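Local structure of Non-reducing end beta-L-arabinofuranosidase (Bacteroides thetaiotaomicron, 5MQO) at residues R601-Y606 and I642-E646. The protein is a glycoside hydrolase of family GH127 linked to the breakdown of complex plant pectin by gut bacteria, probably acting as an aceric acidase. Residues are numbered along the deposited sequence; the frame is centred on the assembly and turned at random.
Sequences RGPLVY and IVALE
Tyr606 reaches from strand 604-609 to strand 640-651 and ends in a hydrogen bond: its OH donates to Val643 O at 2.6 Å. The first bond of its side chain points toward strand 640-651, and CG stands anti to the carbonyl carbon (chi1 -86°), placing the ring against Leu645. CG and CD2 of Tyr606 lie nearest Leu645 CD1, both at 3.6 Å, with CD1, CE1, CE2 and CZ close behind. That methyl stands 3.4 Å from the Tyr606 ring centroid and 5° off the normal, a CH-pi contact over the middle of one face. Along the edge, CE2 comes within 4.4 Å of Ala644 CA, and Val643 O lies near the ring plane. The phenol approaches that carbonyl at a C=O...O angle of 140°, tilted from the carbonyl plane. The other methyl of Leu645, CD2, packs on the aliphatic part of Arg601, 3.9 Å from its CD. Extended to NE, Arg601 carries NH1 past Val643 CG1 at 3.9 Å to a hydrogen bond with Trp511 O. A phenylalanine in place of Tyr606 would probably leave Val643 O without its phenol donor. Within the C-terminal domain of this GH127 enzyme, strand 670-678 pairs with both 604-609 and 640-651, which lie too far apart here to pair directly; side chains span the gap, apolar across the ring face and polar at the phenol end, where a buried hydroxyl and a backbone carbonyl satisfy each other.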
loop_
_atom_site.group_PDB
_atom_site.type_symbol
_atom_site.label_atom_id
_atom_site.label_comp_id
_atom_site.label_asym_id
_atom_site.label_seq_id
_atom_site.Cartn_x
_atom_site.Cartn_y
_atom_site.Cartn_z
ATOM N N ARG A 601 -1.300 -13.311 12.396
ATOM C CA ARG A 601 -0.878 -12.942 13.743
ATOM C C ARG A 601 -0.651 -11.447 13.717
ATOM O O ARG A 601 0.205 -10.935 12.963
ATOM C CB ARG A 601 0.398 -13.672 14.170
ATOM C CG ARG A 601 0.922 -13.241 15.527
ATOM C CD ARG A 601 1.804 -14.276 16.221
ATOM N NE ARG A 601 2.087 -13.779 17.577
ATOM C CZ ARG A 601 3.128 -13.016 17.940
ATOM N NH1 ARG A 601 4.117 -12.680 17.088
ATOM N NH2 ARG A 601 3.192 -12.604 19.199
ATOM N N GLY A 602 -1.431 -10.731 14.517
ATOM C CA GLY A 602 -1.409 -9.298 14.415
ATOM C C GLY A 602 -1.799 -8.938 12.988
ATOM O O GLY A 602 -2.816 -9.480 12.485
ATOM N N PRO A 603 -0.991 -8.066 12.321
ATOM C CA PRO A 603 -1.258 -7.565 10.973
ATOM C C PRO A 603 -0.686 -8.394 9.836
ATOM O O PRO A 603 -0.964 -8.079 8.657
ATOM C CB PRO A 603 -0.589 -6.198 10.976
ATOM C CG PRO A 603 0.611 -6.391 11.848
ATOM C CD PRO A 603 0.221 -7.426 12.891
ATOM N N LEU A 604 0.087 -9.428 10.151
ATOM C CA LEU A 604 0.739 -10.219 9.108
ATOM C C LEU A 604 -0.096 -11.412 8.731
ATOM O O LEU A 604 -0.481 -12.204 9.578
ATOM C CB LEU A 604 2.122 -10.697 9.545
ATOM C CG LEU A 604 3.132 -9.576 9.837
ATOM C CD1 LEU A 604 4.459 -10.172 10.284
ATOM C CD2 LEU A 604 3.357 -8.644 8.651
ATOM N N VAL A 605 -0.374 -11.541 7.451
ATOM C CA VAL A 605 -0.954 -12.770 6.891
ATOM C C VAL A 605 0.185 -13.751 6.777
ATOM O O VAL A 605 1.279 -13.395 6.307
ATOM C CB VAL A 605 -1.584 -12.503 5.500
ATOM C CG1 VAL A 605 -2.014 -13.798 4.800
ATOM C CG2 VAL A 605 -2.735 -11.529 5.676
ATOM N N TYR A 606 -0.055 -14.965 7.240
ATOM C CA TYR A 606 0.949 -16.005 7.129
ATOM C C TYR A 606 0.641 -16.929 5.954
ATOM O O TYR A 606 -0.498 -17.008 5.476
ATOM C CB TYR A 606 1.079 -16.784 8.442
ATOM C CG TYR A 606 2.027 -16.124 9.418
ATOM C CD1 TYR A 606 1.635 -15.000 10.151
ATOM C CD2 TYR A 606 3.306 -16.606 9.596
ATOM C CE1 TYR A 606 2.501 -14.370 11.025
ATOM C CE2 TYR A 606 4.175 -16.008 10.477
ATOM C CZ TYR A 606 3.770 -14.884 11.195
ATOM O OH TYR A 606 4.629 -14.260 12.067
ATOM N N ILE A 642 12.481 -12.958 11.661
ATOM C CA ILE A 642 11.045 -12.997 11.455
ATOM C C ILE A 642 10.445 -13.988 12.469
ATOM O O ILE A 642 11.131 -14.922 12.923
ATOM C CB ILE A 642 10.660 -13.339 9.973
ATOM C CG1 ILE A 642 10.780 -14.842 9.699
ATOM C CG2 ILE A 642 11.486 -12.538 8.952
ATOM C CD1 ILE A 642 10.174 -15.318 8.392
ATOM N N VAL A 643 9.183 -13.775 12.831
ATOM C CA VAL A 643 8.460 -14.721 13.629
ATOM C C VAL A 643 7.813 -15.750 12.710
ATOM O O VAL A 643 6.894 -15.430 11.969
ATOM C CB VAL A 643 7.405 -14.043 14.507
ATOM C CG1 VAL A 643 6.616 -15.104 15.289
ATOM C CG2 VAL A 643 8.076 -13.060 15.457
ATOM N N ALA A 644 8.313 -16.978 12.750
ATOM C CA ALA A 644 7.592 -18.120 12.174
ATOM C C ALA A 644 6.608 -18.690 13.213
ATOM O O ALA A 644 6.649 -18.323 14.371
ATOM C CB ALA A 644 8.558 -19.194 11.670
ATOM N N LEU A 645 5.695 -19.541 12.771
ATOM C CA LEU A 645 4.741 -20.174 13.663
ATOM C C LEU A 645 4.909 -21.664 13.428
ATOM O O LEU A 645 4.896 -22.108 12.282
ATOM C CB LEU A 645 3.308 -19.701 13.365
ATOM C CG LEU A 645 3.065 -18.174 13.394
ATOM C CD1 LEU A 645 1.793 -17.762 12.630
ATOM C CD2 LEU A 645 3.045 -17.661 14.823
ATOM N N GLU A 646 5.147 -22.418 14.500
ATOM C CA GLU A 646 5.431 -23.852 14.414
ATOM C C GLU A 646 4.302 -24.605 15.067
ATOM O O GLU A 646 3.780 -24.175 16.110
ATOM C CB GLU A 646 6.725 -24.188 15.129
ATOM C CG GLU A 646 7.980 -23.728 14.400
ATOM C CD GLU A 646 9.268 -23.948 15.186
ATOM O OE1 GLU A 646 9.246 -24.553 16.303
ATOM O OE2 GLU A 646 10.308 -23.498 14.658
#